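Local coordinates for protein 3'-5'-exonuclease (Saccharomyces cerevisiae, PDB 3E2V) that probably cuts double-stranded DNA as an endonuclease and trims it from the 3' end as an exonuclease, as a magnesium-binding TatD-type hydrolase, at residues A[44-48]-A[79-83]; A[276-280]-A[305-309]; A[185-190]-A[242-248]; A[59-65]-A[87-93]. One frame throughout, in Å; residues are numbered along the deposited sequence.

Contact 1 (A[44-48]-A[79-83]); sequences LERAA and SPLKL
This is an apolar helix-to-loop contact on the outer layer of a TIM-barrel-like fold: the last turns of helix 40-49 lie against 79-83, the end of a loop and the start of strand 82-87. Residues 44-48 are regular alpha helix, with A48 N bonded to L44 O at 2.9 Å; 79-83 is extended apart from a bend at P80 (phi/psi -77/-7). L44 sits nearest S79 and A48 nearest P80, CA to CA 6.2 Å in both pairs. L44 (m, t) brings CD1 to 3.5 Å from S79 OG and 4.1 Å from L83 CD1, while its CD2 lies 4.0 Å from L81 CD2. L81 CD1 reaches A47 CB and A48 CB, 3.8 Å each. The P80 ring covers the outer edge, its CG 3.7 Å from A48 CB. S79 OG turns back on its own loop, donating to L81 O at 2.7 Å. Beneath, A47 and L81 both touch V52 of strand 52-57. With S79's hydroxyl satisfied locally, helix and loop are held together by close-fitting aliphatic surfaces.

Contact 2 (A[276-280]-A[305-309]); sequences VNGCS and PWCEI
V276 ends strand 272-276 and does not itself reach 305-309. At N277 (phi/psi -128/-171) the chain leaves the strand, and its side chain (chi1 58°, p) folds back over the 3-10 segment that starts at G278. N277 OD1 accepts from S280 N at 3.2 Å, an Asx motif, and weakly from C279 N at 2.8 Å; S280 OG accepts from N277 N at 3.1 Å. N277 ND2 bonds E301 and S254. G278 is the point of closest backbone approach, its CA 4.8 Å from that of C307. G278 CA makes a CA-H...O contact with C307 O (3.5 Å) and meets I309 CG1 at 3.8 Å; a beta carbon on G278 would clash with C307 O. One water bridges the two backbones, accepting from G278 N (2.9 Å) and donating to C307 O (2.7 Å). C279 (chi1 -69°, m) then forms the covalent link: its SG is 2.1 Å from C307 SG, with chi3 of -99° and C307 chi1 also m (-60°). C307 has left-handed backbone angles (68/33), in a segment that opens with cis P305. S280 OG also hydrogen-bonds F255 O, and the 3-10 segment runs on. N277 and C307 pack beside H253 and D303, which bind magnesium here. The disulfide staples together two loops at the C-terminal end of the barrel strands, where metal-dependent hydrolases of this superfamily carry their active site.

Contact 3 (A[185-190]-A[242-248]); sequences LKISCL and YKFHPDR
The bump here is the Y242 ring, which fits a hollow lined by K186, C189 and L190 near the end of helix 174-187, where I187 to L190 form a type I turn. The nearest backbone pair is C189 and Y242, CA to CA 6.7 Å; segment 242-248 runs past extended, then makes its own type I turn, H245 to R248. With Y242 chi1 m, K186 CG lies over one ring face, a CH-pi contact 3.8 Å from the centroid. C189 CB meets the ring edge at Y242 CD1 (3.8 Å), and L190 CD2 comes within 3.7 Å of Y242 OH. C189 SG fills the gap between F244 and R248, 4.0 Å from F244 CD1 at that ring's edge and 3.7 Å from R248 NH1; L185 CD2 touches F244 CZ (4.0 Å). R248 NH2 bonds S188 O and NH1 bonds S188 OG, both 3.0 Å. Around this, L185 and F244 pack on helix 207-219 and strand 199-204, K186 NZ pairs with D223, and R248 NE bonds Y197 O.

Contact 4 (A[59-65]-A[87-93]); sequences GSSIAES and IGVHPCC
Two hydrogen bonds join the segments: H90 N donates to S60 O (2.8 Å), and G88 N donates to S65 OG (3.2 Å). S65 OG itself donates to S61 O at 2.7 Å, so one hydroxyl links the first turn of helix 62-75 to the neighbouring loop. S61 is the N-cap: with chi1 at 68° (p), its OG accepts from E64 N at 2.9 Å. H90 ND1 accepts from C92 N (2.8 Å), fixing the turn that carries the C92-C93 disulfide (SG to SG 2.1 Å). These are the loops following strands 52-57 and 82-87 of the TIM-barrel-like sheet. H90 lies beside E161, a magnesium ligand of this protein that does not hold the ion in this model; the side chain of H90 is about 6 Å from the bound magnesium at the nearest atoms. The backbones run closest at S61 and V89, CA to CA 4.1 Å. Packing completes the contact: I62 CG1 on V89 CG2 (3.9 Å) and S61 CB on C93 CB (4.0 Å).

From the N terminus, helix 40-49 opens contact 1, and contact 4 opens at 59-65 before contact 1 closes at 79-83; contact 4 then closes at 87-93, so the two cross. Strand 82-87 links their closing segments, starting in contact 1 and ending in contact 4, centres about 24 Å apart. Contact 3 follows in series, closing a loop from helix 174-187 round to the approach to strand 250-252. Contact 2 comes last, joining the loops after strands 272-276 and 298-300. Contacts 2 and 4 lie on opposite sides of the chain's centre, both near the magnesium; contacts 1 and 3 sit farther out, about 32 Å apart between centres.

Contact 1 (A[44-48]-A[79-83])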
loop_
_atom_site.group_PDB
_atom_site.type_symbol
_atom_site.label_atom_id
_atom_site.label_comp_id
_atom_site.label_asym_id
_atom_site.label_seq_id
_atom_site.Cartn_x
_atom_site.Cartn_y
_atom_site.Cartn_z
ATOM N N LEU A 44 15.991 3.238 7.491
ATOM C CA LEU A 44 15.047 3.331 8.598
ATOM C C LEU A 44 15.513 4.348 9.631
ATOM O O LEU A 44 14.682 5.052 10.205
ATOM C CB LEU A 44 14.785 1.946 9.204
ATOM C CG LEU A 44 14.060 0.969 8.257
ATOM C CD1 LEU A 44 14.162 -0.479 8.747
ATOM C CD2 LEU A 44 12.587 1.351 8.009
ATOM N N GLU A 45 16.819 4.434 9.846
ATOM C CA GLU A 45 17.396 5.469 10.712
ATOM C C GLU A 45 17.103 6.878 10.187
ATOM O O GLU A 45 16.753 7.780 10.966
ATOM C CB GLU A 45 18.904 5.226 10.904
ATOM C CG GLU A 45 19.174 3.935 11.672
ATOM C CD GLU A 45 20.641 3.514 11.740
ATOM O OE1 GLU A 45 21.497 4.123 11.065
ATOM O OE2 GLU A 45 20.921 2.555 12.494
ATOM N N ARG A 46 17.219 7.080 8.873
ATOM C CA ARG A 46 16.880 8.372 8.257
ATOM C C ARG A 46 15.406 8.703 8.487
ATOM O O ARG A 46 15.060 9.843 8.829
ATOM C CB ARG A 46 17.183 8.392 6.760
ATOM C CG ARG A 46 18.666 8.401 6.447
ATOM C CD ARG A 46 18.914 8.624 4.986
ATOM N NE ARG A 46 18.600 7.483 4.108
ATOM C CZ ARG A 46 19.415 6.453 3.896
ATOM N NH1 ARG A 46 20.566 6.340 4.570
ATOM N NH2 ARG A 46 19.054 5.501 3.042
ATOM N N ALA A 47 14.534 7.713 8.294
ATOM C CA ALA A 47 13.109 7.937 8.498
ATOM C C ALA A 47 12.793 8.324 9.954
ATOM O O ALA A 47 12.014 9.243 10.210
ATOM C CB ALA A 47 12.312 6.691 8.062
ATOM N N ALA A 48 13.409 7.617 10.903
ATOM C CA ALA A 48 13.176 7.878 12.336
ATOM C C ALA A 48 13.635 9.290 12.701
ATOM O O ALA A 48 12.975 10.009 13.470
ATOM C CB ALA A 48 13.888 6.853 13.191
ATOM N N SER A 79 15.447 -1.988 13.634
ATOM C CA SER A 79 14.679 -0.878 13.074
ATOM C C SER A 79 14.199 0.062 14.168
ATOM O O SER A 79 13.529 -0.373 15.101
ATOM C CB SER A 79 13.464 -1.408 12.318
ATOM O OG SER A 79 12.646 -0.323 11.881
ATOM N N PRO A 80 14.530 1.362 14.046
ATOM C CA PRO A 80 13.940 2.330 14.966
ATOM C C PRO A 80 12.483 2.684 14.618
ATOM O O PRO A 80 11.839 3.414 15.375
ATOM C CB PRO A 80 14.859 3.546 14.811
ATOM C CG PRO A 80 15.367 3.457 13.431
ATOM C CD PRO A 80 15.469 1.993 13.099
ATOM N N LEU A 81 11.985 2.196 13.477
ATOM C CA LEU A 81 10.551 2.283 13.154
ATOM C C LEU A 81 9.862 0.999 13.554
ATOM O O LEU A 81 10.440 -0.089 13.432
ATOM C CB LEU A 81 10.322 2.477 11.650
ATOM C CG LEU A 81 10.301 3.888 11.070
ATOM C CD1 LEU A 81 11.632 4.600 11.214
ATOM C CD2 LEU A 81 9.900 3.819 9.606
ATOM N N LYS A 82 8.627 1.105 14.027
ATOM C CA LYS A 82 7.814 -0.081 14.196
ATOM C C LYS A 82 7.256 -0.440 12.820
ATOM O O LYS A 82 6.552 0.367 12.197
ATOM C CB LYS A 82 6.688 0.144 15.206
ATOM C CG LYS A 82 5.816 -1.076 15.441
ATOM C CD LYS A 82 6.586 -2.240 16.069
ATOM C CE LYS A 82 5.742 -3.501 16.131
ATOM N NZ LYS A 82 6.589 -4.732 16.169
ATOM N N LEU A 83 7.599 -1.636 12.345
ATOM C CA LEU A 83 7.163 -2.084 11.033
ATOM C C LEU A 83 6.067 -3.115 11.127
ATOM O O LEU A 83 6.160 -4.102 11.873
ATOM C CB LEU A 83 8.331 -2.664 10.256
ATOM C CG LEU A 83 9.488 -1.706 9.969
ATOM C CD1 LEU A 83 10.623 -2.440 9.284
ATOM C CD2 LEU A 83 9.046 -0.540 9.116
#

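Contact 2 (A[276-280]-A[305-309])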
loop_
_atom_site.group_PDB
_atom_site.type_symbol
_atom_site.label_atom_id
_atom_site.label_comp_id
_atom_site.label_asym_id
_atom_site.label_seq_id
_atom_site.Cartn_x
_atom_site.Cartn_y
_atom_site.Cartn_z
ATOM N N VAL A 276 -2.611 9.096 0.097
ATOM C CA VAL A 276 -2.036 10.181 -0.692
ATOM C C VAL A 276 -0.513 10.145 -0.565
ATOM O O VAL A 276 0.037 10.206 0.534
ATOM C CB VAL A 276 -2.578 11.535 -0.190
ATOM C CG1 VAL A 276 -1.860 12.736 -0.853
ATOM C CG2 VAL A 276 -4.081 11.619 -0.431
ATOM N N ASN A 277 0.152 10.011 -1.712
ATOM C CA ASN A 277 1.601 10.060 -1.786
ATOM C C ASN A 277 2.017 11.072 -2.860
ATOM O O ASN A 277 1.178 11.792 -3.400
ATOM C CB ASN A 277 2.163 8.663 -2.099
ATOM C CG ASN A 277 1.616 8.081 -3.400
ATOM O OD1 ASN A 277 1.481 8.784 -4.407
ATOM N ND2 ASN A 277 1.335 6.792 -3.398
ATOM N N GLY A 278 3.303 11.116 -3.191
ATOM C CA GLY A 278 3.779 12.093 -4.170
ATOM C C GLY A 278 3.141 11.927 -5.530
ATOM O O GLY A 278 2.940 12.917 -6.236
ATOM N N CYS A 279 2.814 10.695 -5.914
ATOM C CA CYS A 279 2.145 10.460 -7.202
ATOM C C CYS A 279 0.727 11.058 -7.239
ATOM O O CYS A 279 0.233 11.440 -8.309
ATOM C CB CYS A 279 2.121 8.964 -7.552
ATOM S SG CYS A 279 3.742 8.261 -7.948
ATOM N N SER A 280 0.089 11.140 -6.071
ATOM C CA SER A 280 -1.229 11.740 -5.904
ATOM C C SER A 280 -1.199 13.264 -6.024
ATOM O O SER A 280 -2.258 13.883 -5.913
ATOM C CB SER A 280 -1.754 11.438 -4.492
ATOM O OG SER A 280 -1.704 10.050 -4.210
ATOM N N PRO A 305 10.148 2.983 -3.058
ATOM C CA PRO A 305 11.055 3.965 -3.653
ATOM C C PRO A 305 10.469 4.824 -4.769
ATOM O O PRO A 305 11.213 5.589 -5.392
ATOM C CB PRO A 305 12.153 3.079 -4.236
ATOM C CG PRO A 305 11.379 1.896 -4.757
ATOM C CD PRO A 305 10.305 1.644 -3.680
ATOM N N TRP A 306 9.176 4.672 -5.041
ATOM C CA TRP A 306 8.477 5.412 -6.093
ATOM C C TRP A 306 7.944 6.739 -5.578
ATOM O O TRP A 306 8.045 7.048 -4.384
ATOM C CB TRP A 306 7.300 4.565 -6.597
ATOM C CG TRP A 306 7.692 3.129 -6.801
ATOM C CD1 TRP A 306 7.245 2.038 -6.096
ATOM C CD2 TRP A 306 8.630 2.633 -7.755
ATOM N NE1 TRP A 306 7.844 0.896 -6.565
ATOM C CE2 TRP A 306 8.700 1.229 -7.582
ATOM C CE3 TRP A 306 9.415 3.238 -8.750
ATOM C CZ2 TRP A 306 9.535 0.416 -8.366
ATOM C CZ3 TRP A 306 10.243 2.427 -9.534
ATOM C CH2 TRP A 306 10.292 1.032 -9.333
ATOM N N CYS A 307 7.417 7.542 -6.504
ATOM C CA CYS A 307 6.634 8.734 -6.165
ATOM C C CYS A 307 7.410 9.870 -5.507
ATOM O O CYS A 307 6.861 10.632 -4.697
ATOM C CB CYS A 307 5.395 8.351 -5.350
ATOM S SG CYS A 307 4.273 7.221 -6.239
ATOM N N GLU A 308 8.680 10.014 -5.895
ATOM C CA GLU A 308 9.459 11.195 -5.484
ATOM C C GLU A 308 8.713 12.456 -5.908
ATOM O O GLU A 308 8.208 12.530 -7.019
ATOM C CB GLU A 308 10.840 11.168 -6.142
ATOM C CG GLU A 308 11.770 12.273 -5.689
ATOM C CD GLU A 308 13.080 12.316 -6.472
ATOM O OE1 GLU A 308 13.244 11.540 -7.453
ATOM O OE2 GLU A 308 13.946 13.158 -6.123
ATOM N N ILE A 309 8.641 13.427 -5.009
ATOM C CA ILE A 309 8.124 14.758 -5.344
ATOM C C ILE A 309 9.228 15.521 -6.083
ATOM O O ILE A 309 10.302 15.768 -5.523
ATOM C CB ILE A 309 7.647 15.492 -4.092
ATOM C CG1 ILE A 309 6.368 14.819 -3.556
ATOM C CG2 ILE A 309 7.368 16.959 -4.388
ATOM C CD1 ILE A 309 6.041 15.170 -2.117
HETATM O O HOH W 1 5.804 10.053 -2.258
#

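Contact 3 (A[185-190]-A[242-248])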
loop_
_atom_site.group_PDB
_atom_site.type_symbol
_atom_site.label_atom_id
_atom_site.label_comp_id
_atom_site.label_asym_id
_atom_site.label_seq_id
_atom_site.Cartn_x
_atom_site.Cartn_y
_atom_site.Cartn_z
ATOM N N LEU A 185 -11.182 -11.136 -1.374
ATOM C CA LEU A 185 -12.130 -10.482 -0.489
ATOM C C LEU A 185 -12.912 -11.518 0.314
ATOM O O LEU A 185 -13.155 -11.326 1.497
ATOM C CB LEU A 185 -13.070 -9.556 -1.261
ATOM C CG LEU A 185 -12.414 -8.296 -1.829
ATOM C CD1 LEU A 185 -13.406 -7.607 -2.739
ATOM C CD2 LEU A 185 -11.923 -7.351 -0.711
ATOM N N LYS A 186 -13.287 -12.614 -0.330
ATOM C CA LYS A 186 -14.016 -13.657 0.395
ATOM C C LYS A 186 -13.159 -14.248 1.514
ATOM O O LYS A 186 -13.604 -14.398 2.649
ATOM C CB LYS A 186 -14.463 -14.759 -0.554
ATOM C CG LYS A 186 -15.591 -14.374 -1.501
ATOM C CD LYS A 186 -15.854 -15.526 -2.468
ATOM C CE LYS A 186 -16.906 -15.165 -3.505
ATOM N NZ LYS A 186 -17.009 -16.260 -4.543
ATOM N N ILE A 187 -11.921 -14.572 1.187
ATOM C CA ILE A 187 -10.993 -15.115 2.183
ATOM C C ILE A 187 -10.856 -14.181 3.372
ATOM O O ILE A 187 -10.831 -14.626 4.516
ATOM C CB ILE A 187 -9.604 -15.417 1.553
ATOM C CG1 ILE A 187 -9.660 -16.739 0.790
ATOM C CG2 ILE A 187 -8.489 -15.411 2.613
ATOM C CD1 ILE A 187 -8.428 -16.952 -0.062
ATOM N N SER A 188 -10.821 -12.879 3.106
ATOM C CA SER A 188 -10.636 -11.878 4.159
ATOM C C SER A 188 -11.834 -11.802 5.116
ATOM O O SER A 188 -11.776 -11.114 6.135
ATOM C CB SER A 188 -10.391 -10.500 3.537
ATOM O OG SER A 188 -11.606 -9.877 3.140
ATOM N N CYS A 189 -12.928 -12.461 4.723
ATOM C CA CYS A 189 -14.173 -12.541 5.520
ATOM C C CYS A 189 -14.427 -13.909 6.155
ATOM O O CYS A 189 -15.446 -14.095 6.839
ATOM C CB CYS A 189 -15.409 -12.182 4.657
ATOM S SG CYS A 189 -15.433 -10.500 4.018
ATOM N N LEU A 190 -13.520 -14.861 5.935
ATOM C CA LEU A 190 -13.817 -16.277 6.242
ATOM C C LEU A 190 -13.903 -16.630 7.712
ATOM O O LEU A 190 -14.536 -17.635 8.084
ATOM C CB LEU A 190 -12.809 -17.203 5.577
ATOM C CG LEU A 190 -13.203 -17.686 4.183
ATOM C CD1 LEU A 190 -12.210 -18.724 3.709
ATOM C CD2 LEU A 190 -14.632 -18.245 4.094
ATOM N N TYR A 242 -21.438 -13.264 2.599
ATOM C CA TYR A 242 -20.255 -12.412 2.741
ATOM C C TYR A 242 -20.677 -10.957 2.927
ATOM O O TYR A 242 -21.354 -10.399 2.063
ATOM C CB TYR A 242 -19.386 -12.509 1.495
ATOM C CG TYR A 242 -18.678 -13.840 1.370
ATOM C CD1 TYR A 242 -17.479 -14.064 2.039
ATOM C CD2 TYR A 242 -19.221 -14.874 0.610
ATOM C CE1 TYR A 242 -16.821 -15.276 1.949
ATOM C CE2 TYR A 242 -18.572 -16.094 0.511
ATOM C CZ TYR A 242 -17.369 -16.283 1.182
ATOM O OH TYR A 242 -16.707 -17.483 1.089
ATOM N N LYS A 243 -20.248 -10.342 4.028
ATOM C CA LYS A 243 -20.475 -8.911 4.241
ATOM C C LYS A 243 -19.359 -8.343 5.100
ATOM O O LYS A 243 -19.024 -8.927 6.125
ATOM C CB LYS A 243 -21.847 -8.643 4.920
ATOM C CG LYS A 243 -22.191 -7.169 5.007
ATOM C CD LYS A 243 -23.514 -6.929 5.729
ATOM C CE LYS A 243 -23.850 -5.438 5.670
ATOM N NZ LYS A 243 -25.063 -5.106 6.496
ATOM N N PHE A 244 -18.802 -7.199 4.707
ATOM C CA PHE A 244 -17.798 -6.570 5.552
ATOM C C PHE A 244 -18.364 -6.222 6.930
ATOM O O PHE A 244 -19.493 -5.732 7.065
ATOM C CB PHE A 244 -17.280 -5.276 4.941
ATOM C CG PHE A 244 -16.491 -5.431 3.666
ATOM C CD1 PHE A 244 -15.689 -6.549 3.399
ATOM C CD2 PHE A 244 -16.487 -4.384 2.763
ATOM C CE1 PHE A 244 -14.940 -6.631 2.196
ATOM C CE2 PHE A 244 -15.737 -4.456 1.574
ATOM C CZ PHE A 244 -14.953 -5.578 1.300
ATOM N N HIS A 245 -17.549 -6.452 7.954
ATOM C CA HIS A 245 -17.863 -5.958 9.282
ATOM C C HIS A 245 -18.131 -4.448 9.238
ATOM O O HIS A 245 -17.455 -3.735 8.496
ATOM C CB HIS A 245 -16.675 -6.235 10.202
ATOM C CG HIS A 245 -16.978 -6.026 11.652
ATOM N ND1 HIS A 245 -16.948 -4.785 12.245
ATOM C CD2 HIS A 245 -17.310 -6.902 12.633
ATOM C CE1 HIS A 245 -17.263 -4.898 13.524
ATOM N NE2 HIS A 245 -17.485 -6.172 13.785
ATOM N N PRO A 246 -19.112 -3.941 10.014
ATOM C CA PRO A 246 -19.426 -2.521 9.893
ATOM C C PRO A 246 -18.279 -1.596 10.305
ATOM O O PRO A 246 -18.298 -0.425 9.930
ATOM C CB PRO A 246 -20.644 -2.345 10.825
ATOM C CG PRO A 246 -20.548 -3.461 11.782
ATOM C CD PRO A 246 -19.994 -4.614 10.993
ATOM N N ASP A 247 -17.301 -2.115 11.047
ATOM C CA ASP A 247 -16.128 -1.320 11.429
ATOM C C ASP A 247 -14.863 -1.603 10.607
ATOM O O ASP A 247 -13.815 -1.015 10.867
ATOM C CB ASP A 247 -15.833 -1.459 12.925
ATOM C CG ASP A 247 -17.007 -1.018 13.804
ATOM O OD1 ASP A 247 -17.667 -0.005 13.486
ATOM O OD2 ASP A 247 -17.247 -1.689 14.835
ATOM N N ARG A 248 -14.948 -2.490 9.620
ATOM C CA ARG A 248 -13.770 -2.772 8.788
ATOM C C ARG A 248 -13.393 -1.547 7.953
ATOM O O ARG A 248 -14.245 -0.918 7.301
ATOM C CB ARG A 248 -14.012 -3.991 7.881
ATOM C CG ARG A 248 -13.118 -4.054 6.645
ATOM C CD ARG A 248 -13.245 -5.408 5.974
ATOM N NE ARG A 248 -12.157 -6.293 6.377
ATOM C CZ ARG A 248 -12.008 -7.532 5.922
ATOM N NH1 ARG A 248 -12.910 -8.066 5.106
ATOM N NH2 ARG A 248 -10.956 -8.251 6.279
#

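Contact 4 (A[59-65]-A[87-93])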
loop_
_atom_site.group_PDB
_atom_site.type_symbol
_atom_site.label_atom_id
_atom_site.label_comp_id
_atom_site.label_asym_id
_atom_site.label_seq_id
_atom_site.Cartn_x
_atom_site.Cartn_y
_atom_site.Cartn_z
ATOM N N GLY A 59 2.986 -6.107 0.742
ATOM C CA GLY A 59 3.155 -7.423 0.105
ATOM C C GLY A 59 2.261 -7.463 -1.128
ATOM O O GLY A 59 1.108 -6.998 -1.062
ATOM N N SER A 60 2.764 -7.987 -2.247
ATOM C CA SER A 60 2.011 -7.957 -3.523
ATOM C C SER A 60 1.782 -9.317 -4.194
ATOM O O SER A 60 1.167 -9.402 -5.260
ATOM C CB SER A 60 2.680 -6.999 -4.512
ATOM O OG SER A 60 3.974 -7.484 -4.869
ATOM N N SER A 61 2.320 -10.372 -3.591
ATOM C CA SER A 61 2.087 -11.744 -4.046
ATOM C C SER A 61 2.304 -12.668 -2.859
ATOM O O SER A 61 2.692 -12.213 -1.767
ATOM C CB SER A 61 3.020 -12.105 -5.199
ATOM O OG SER A 61 4.358 -12.179 -4.732
ATOM N N ILE A 62 2.047 -13.960 -3.029
ATOM C CA ILE A 62 2.338 -14.877 -1.934
ATOM C C ILE A 62 3.842 -14.809 -1.625
ATOM O O ILE A 62 4.245 -14.597 -0.471
ATOM C CB ILE A 62 1.834 -16.325 -2.188
ATOM C CG1 ILE A 62 0.301 -16.326 -2.289
ATOM C CG2 ILE A 62 2.269 -17.210 -1.036
ATOM C CD1 ILE A 62 -0.349 -17.668 -2.756
ATOM N N ALA A 63 4.675 -14.931 -2.655
ATOM C CA ALA A 63 6.126 -14.888 -2.445
ATOM C C ALA A 63 6.592 -13.564 -1.849
ATOM O O ALA A 63 7.411 -13.542 -0.911
ATOM C CB ALA A 63 6.869 -15.180 -3.735
ATOM N N GLU A 64 6.062 -12.458 -2.362
ATOM C CA GLU A 64 6.451 -11.150 -1.860
ATOM C C GLU A 64 5.948 -10.904 -0.446
ATOM O O GLU A 64 6.613 -10.235 0.347
ATOM C CB GLU A 64 5.965 -10.039 -2.797
ATOM C CG GLU A 64 6.921 -9.774 -3.938
ATOM C CD GLU A 64 8.154 -9.007 -3.483
ATOM O OE1 GLU A 64 8.014 -7.846 -3.035
ATOM O OE2 GLU A 64 9.269 -9.570 -3.568
ATOM N N SER A 65 4.777 -11.451 -0.126
ATOM C CA SER A 65 4.256 -11.340 1.227
ATOM C C SER A 65 5.161 -12.106 2.179
ATOM O O SER A 65 5.453 -11.632 3.278
ATOM C CB SER A 65 2.820 -11.859 1.313
ATOM O OG SER A 65 1.943 -11.025 0.573
ATOM N N ILE A 87 -0.425 -8.888 3.729
ATOM C CA ILE A 87 -0.396 -10.160 2.989
ATOM C C ILE A 87 -1.523 -10.144 1.974
ATOM O O ILE A 87 -2.672 -9.876 2.316
ATOM C CB ILE A 87 -0.599 -11.373 3.910
ATOM C CG1 ILE A 87 0.509 -11.440 4.971
ATOM C CG2 ILE A 87 -0.667 -12.672 3.069
ATOM C CD1 ILE A 87 0.298 -12.552 6.010
ATOM N N GLY A 88 -1.187 -10.438 0.732
ATOM C CA GLY A 88 -2.183 -10.426 -0.345
ATOM C C GLY A 88 -1.538 -10.552 -1.698
ATOM O O GLY A 88 -0.320 -10.521 -1.808
ATOM N N VAL A 89 -2.366 -10.720 -2.727
ATOM C CA VAL A 89 -1.872 -10.818 -4.112
ATOM C C VAL A 89 -2.468 -9.703 -4.961
ATOM O O VAL A 89 -3.684 -9.605 -5.100
ATOM C CB VAL A 89 -2.174 -12.195 -4.752
ATOM C CG1 VAL A 89 -1.546 -12.308 -6.133
ATOM C CG2 VAL A 89 -1.648 -13.300 -3.860
ATOM N N HIS A 90 -1.590 -8.859 -5.484
ATOM C CA HIS A 90 -1.913 -7.649 -6.241
ATOM C C HIS A 90 -2.368 -8.063 -7.641
ATOM O O HIS A 90 -1.995 -9.132 -8.119
ATOM C CB HIS A 90 -0.588 -6.872 -6.262
ATOM C CG HIS A 90 -0.584 -5.561 -6.972
ATOM N ND1 HIS A 90 -0.677 -5.441 -8.339
ATOM C CD2 HIS A 90 -0.330 -4.317 -6.506
ATOM C CE1 HIS A 90 -0.546 -4.171 -8.683
ATOM N NE2 HIS A 90 -0.315 -3.471 -7.588
ATOM N N PRO A 91 -3.192 -7.230 -8.295
ATOM C CA PRO A 91 -3.603 -7.555 -9.661
ATOM C C PRO A 91 -2.428 -7.856 -10.625
ATOM O O PRO A 91 -2.633 -8.641 -11.568
ATOM C CB PRO A 91 -4.422 -6.320 -10.090
ATOM C CG PRO A 91 -4.066 -5.249 -9.077
ATOM C CD PRO A 91 -3.836 -5.996 -7.806
ATOM N N CYS A 92 -1.229 -7.306 -10.378
ATOM C CA CYS A 92 0.013 -7.622 -11.140
ATOM C C CYS A 92 0.243 -9.108 -11.230
ATOM O O CYS A 92 0.867 -9.610 -12.167
ATOM C CB CYS A 92 1.289 -7.074 -10.438
ATOM S SG CYS A 92 1.634 -7.737 -8.721
ATOM N N CYS A 93 -0.204 -9.813 -10.201
ATOM C CA CYS A 93 0.415 -11.072 -9.851
ATOM C C CYS A 93 -0.585 -12.192 -9.687
ATOM O O CYS A 93 -0.222 -13.287 -9.236
ATOM C CB CYS A 93 1.226 -10.859 -8.570
ATOM S SG CYS A 93 2.584 -9.599 -8.792
#